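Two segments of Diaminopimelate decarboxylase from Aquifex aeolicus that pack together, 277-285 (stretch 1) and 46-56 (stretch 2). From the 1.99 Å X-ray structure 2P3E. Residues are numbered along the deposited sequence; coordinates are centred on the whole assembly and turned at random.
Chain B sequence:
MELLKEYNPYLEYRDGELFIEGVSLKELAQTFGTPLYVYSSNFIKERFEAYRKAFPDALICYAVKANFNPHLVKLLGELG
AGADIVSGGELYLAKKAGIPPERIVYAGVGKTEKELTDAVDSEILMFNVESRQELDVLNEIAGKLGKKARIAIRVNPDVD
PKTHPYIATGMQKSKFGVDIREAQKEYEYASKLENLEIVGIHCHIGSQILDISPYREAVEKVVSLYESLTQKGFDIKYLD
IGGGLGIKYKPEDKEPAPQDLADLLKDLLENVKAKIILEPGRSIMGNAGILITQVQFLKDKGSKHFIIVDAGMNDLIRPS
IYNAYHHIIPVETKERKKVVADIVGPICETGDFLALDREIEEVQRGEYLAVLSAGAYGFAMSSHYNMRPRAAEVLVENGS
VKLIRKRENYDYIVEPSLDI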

# COMPACT_ATOMS: atom_id res chain seq x y z
N ILE B 277 14.85 13.92 -23.91
CA ILE B 277 14.06 14.02 -22.69
C ILE B 277 14.52 12.91 -21.75
O ILE B 277 14.70 11.78 -22.17
CB ILE B 277 12.54 13.89 -22.97
CG1 ILE B 277 12.08 14.94 -23.99
CG2 ILE B 277 11.72 14.02 -21.64
CD1 ILE B 277 10.59 14.85 -24.38
N LEU B 278 14.77 13.27 -20.49
CA LEU B 278 15.07 12.30 -19.43
C LEU B 278 13.96 12.37 -18.38
O LEU B 278 13.37 13.43 -18.17
CB LEU B 278 16.41 12.60 -18.74
CG LEU B 278 17.72 12.57 -19.55
CD1 LEU B 278 18.89 12.70 -18.58
CD2 LEU B 278 17.84 11.27 -20.22
N GLU B 279 13.71 11.25 -17.71
CA GLU B 279 12.61 11.14 -16.73
C GLU B 279 13.04 10.66 -15.33
O GLU B 279 12.49 9.68 -14.82
CB GLU B 279 11.53 10.21 -17.28
CG GLU B 279 11.03 10.60 -18.67
CD GLU B 279 10.09 9.58 -19.27
OE1 GLU B 279 10.29 8.36 -19.06
OE2 GLU B 279 9.16 10.00 -19.98
N PRO B 280 13.98 11.37 -14.66
CA PRO B 280 14.44 10.82 -13.39
C PRO B 280 13.39 10.97 -12.28
O PRO B 280 12.75 12.02 -12.19
CB PRO B 280 15.67 11.68 -13.06
CG PRO B 280 15.38 12.98 -13.72
CD PRO B 280 14.65 12.65 -14.98
N GLY B 281 13.23 9.93 -11.45
CA GLY B 281 12.39 10.03 -10.24
C GLY B 281 13.22 9.75 -9.00
O GLY B 281 13.58 10.66 -8.25
N ARG B 282 13.54 8.46 -8.81
CA ARG B 282 14.32 7.98 -7.67
C ARG B 282 15.67 8.71 -7.49
O ARG B 282 16.07 9.00 -6.35
CB ARG B 282 14.62 6.49 -7.85
CG ARG B 282 15.06 5.75 -6.57
CD ARG B 282 15.61 4.36 -6.91
NE ARG B 282 14.69 3.57 -7.75
CZ ARG B 282 13.76 2.73 -7.29
NH1 ARG B 282 13.57 2.55 -5.98
NH2 ARG B 282 12.99 2.08 -8.15
N SER B 283 16.39 8.98 -8.59
CA SER B 283 17.71 9.63 -8.50
C SER B 283 17.65 11.09 -8.04
O SER B 283 18.69 11.67 -7.66
CB SER B 283 18.53 9.51 -9.79
OG SER B 283 17.83 10.00 -10.91
N ILE B 284 16.47 11.70 -8.06
CA ILE B 284 16.32 13.04 -7.48
C ILE B 284 15.78 12.95 -6.06
O ILE B 284 16.29 13.61 -5.15
CB ILE B 284 15.41 13.95 -8.36
CG1 ILE B 284 16.12 14.30 -9.69
CG2 ILE B 284 14.96 15.22 -7.59
CD1 ILE B 284 15.21 15.07 -10.67
N MET B 285 14.76 12.12 -5.85
CA MET B 285 14.04 12.10 -4.58
C MET B 285 14.52 11.10 -3.53
O MET B 285 14.36 11.33 -2.33
CB MET B 285 12.55 11.84 -4.84
CG MET B 285 11.78 13.06 -5.37
SD MET B 285 12.00 14.58 -4.37
CE MET B 285 11.55 14.00 -2.76
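Stretch 2 (46-56) ERFEAYRKAFP

Stretch 2 holds the last two and a half turns of a helix that begins earlier in the chain, then F55 and P56. Residues 46-54 are helical, held by i to i+4 backbone bonds from A50 N to E46 O through F55 N to Y51 O; the one from Y51 N to R47 O is weak. Stretch 1 starts as the end of a strand at I277 and L278, turns through E279, P280 and G281, and enters a helical segment at R282. The two run in opposite senses: the start of stretch 2 lies by the end of stretch 1, with the CA atoms of R47 and I284 5.2 Å apart. Further on, Y51 CA is 8.7 Å from L278 CA, so the backbones diverge and the side chains of L278 and Y51 bridge the wider gap. The contact buries 433 Å², both sides summed.

E46 makes no contact. R47 points toward stretch 1 and lies at the closest backbone approach. Its CB is 3.8 Å from I284 CA. The side chain, m at chi1, chi2 and chi3, brings the guanidinium to the carbonyl of S283. R47 NE donates to S283 O at 2.7 Å, and R47 NH2 adds a weak bond to the same S283 O at 3.1 Å. The oxygen sits at the guanidinium edge, near its plane.

F48 leaves sideways, with chi1 t. The edge of its ring meets the end of I284, CD1 of F48 to CD1 of I284 at 4.1 Å. E49 and A50 are out of reach.

Y51, one turn after R47, has the largest covered area of the contact, 89 Å². It points toward stretch 1, with chi1 at -86°. P280 lies over one ring face, its CG 3.9 Å from the centroid of the Y51 ring and 11° off the normal, a CH-pi contact. L278 CD1 sits at the ring edge, 3.7 Å from Y51 CD2. I284 CG1 is 4.3 Å from Y51 CE1. At the tip, Y51 OH and S283 OG are hydrogen-bonded at 2.6 Å. This bond satisfies a polar group on each of two buried residues.

R52, K53 and A54 do not touch stretch 1. F55 is the first residue to leave helical phi/psi, at -128/71, yet its CA-to-CB bond still points toward stretch 1. L278 CD1 lies over one face of its ring, 3.8 Å from the centroid of the F55 ring, and is 3.6 Å from F55 CD2. The same methyl therefore meets the edge of Y51 and the face of F55.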

# COMPACT_ATOMS: atom_id res chain seq x y z
N GLU B 46 20.00 20.12 -5.96
CA GLU B 46 21.32 19.76 -6.48
C GLU B 46 21.32 18.50 -7.35
O GLU B 46 22.08 18.43 -8.32
CB GLU B 46 22.34 19.59 -5.35
CG GLU B 46 22.77 20.93 -4.76
CD GLU B 46 23.41 20.80 -3.39
OE1 GLU B 46 23.87 19.70 -3.02
OE2 GLU B 46 23.45 21.84 -2.68
N ARG B 47 20.48 17.52 -7.01
CA ARG B 47 20.29 16.36 -7.91
C ARG B 47 19.70 16.78 -9.25
O ARG B 47 20.12 16.27 -10.30
CB ARG B 47 19.40 15.28 -7.27
CG ARG B 47 19.94 14.72 -5.96
CD ARG B 47 21.27 13.99 -6.12
NE ARG B 47 21.03 12.68 -6.73
CZ ARG B 47 21.84 11.63 -6.63
NH1 ARG B 47 22.98 11.72 -5.93
NH2 ARG B 47 21.51 10.50 -7.23
N PHE B 48 18.69 17.65 -9.21
CA PHE B 48 18.09 18.15 -10.44
C PHE B 48 19.12 18.92 -11.28
O PHE B 48 19.19 18.74 -12.50
CB PHE B 48 16.87 19.04 -10.19
CG PHE B 48 16.26 19.59 -11.46
CD1 PHE B 48 15.42 18.81 -12.23
CD2 PHE B 48 16.55 20.89 -11.89
CE1 PHE B 48 14.86 19.30 -13.42
CE2 PHE B 48 15.98 21.40 -13.07
CZ PHE B 48 15.16 20.60 -13.85
N GLU B 49 19.89 19.78 -10.60
CA GLU B 49 20.89 20.60 -11.27
C GLU B 49 22.02 19.76 -11.86
O GLU B 49 22.60 20.12 -12.88
CB GLU B 49 21.45 21.69 -10.33
CG GLU B 49 20.46 22.81 -9.98
CD GLU B 49 19.85 23.48 -11.19
OE1 GLU B 49 20.56 23.67 -12.21
OE2 GLU B 49 18.65 23.84 -11.13
N ALA B 50 22.32 18.64 -11.22
CA ALA B 50 23.28 17.68 -11.78
C ALA B 50 22.85 17.16 -13.15
O ALA B 50 23.69 17.00 -14.05
CB ALA B 50 23.54 16.54 -10.82
N TYR B 51 21.55 16.88 -13.31
CA TYR B 51 20.99 16.50 -14.60
C TYR B 51 21.08 17.65 -15.62
O TYR B 51 21.47 17.44 -16.77
CB TYR B 51 19.53 16.03 -14.44
CG TYR B 51 19.41 14.57 -14.08
CD1 TYR B 51 19.19 14.17 -12.76
CD2 TYR B 51 19.53 13.59 -15.06
CE1 TYR B 51 19.08 12.81 -12.43
CE2 TYR B 51 19.42 12.21 -14.75
CZ TYR B 51 19.19 11.84 -13.43
OH TYR B 51 19.08 10.51 -13.14
N ARG B 52 20.72 18.86 -15.18
CA ARG B 52 20.77 20.04 -16.04
C ARG B 52 22.19 20.31 -16.56
O ARG B 52 22.37 20.61 -17.74
CB ARG B 52 20.25 21.28 -15.32
CG ARG B 52 18.79 21.23 -14.93
CD ARG B 52 17.87 21.52 -16.11
CZ ARG B 52 15.14 21.45 -18.24
NH1 ARG B 52 15.09 22.10 -19.41
NH2 ARG B 52 14.11 20.71 -17.83
N LYS B 53 23.17 20.22 -15.67
CA LYS B 53 24.57 20.43 -16.00
C LYS B 53 25.07 19.33 -16.94
O LYS B 53 25.72 19.61 -17.95
CB LYS B 53 25.41 20.51 -14.73
CG LYS B 53 26.90 20.65 -14.96
CD LYS B 53 27.65 20.83 -13.65
CE LYS B 53 29.17 20.75 -13.85
NZ LYS B 53 29.85 21.17 -12.59
N ALA B 54 24.76 18.07 -16.62
CA ALA B 54 25.13 16.93 -17.46
C ALA B 54 24.49 16.92 -18.85
O ALA B 54 25.13 16.52 -19.82
CB ALA B 54 24.88 15.59 -16.74
N PHE B 55 23.22 17.34 -18.94
CA PHE B 55 22.44 17.39 -20.18
C PHE B 55 21.82 18.79 -20.38
O PHE B 55 20.60 18.97 -20.25
CB PHE B 55 21.32 16.33 -20.19
CG PHE B 55 21.80 14.91 -20.13
CD1 PHE B 55 21.99 14.17 -21.30
CD2 PHE B 55 22.07 14.30 -18.91
CE1 PHE B 55 22.43 12.85 -21.23
CE2 PHE B 55 22.51 12.96 -18.85
CZ PHE B 55 22.69 12.24 -20.01
N PRO B 56 22.67 19.80 -20.68
CA PRO B 56 22.20 21.19 -20.75
C PRO B 56 21.15 21.53 -21.81
O PRO B 56 20.48 22.54 -21.69
CB PRO B 56 23.51 21.99 -20.98
CG PRO B 56 24.41 21.03 -21.68
CD PRO B 56 24.11 19.70 -20.98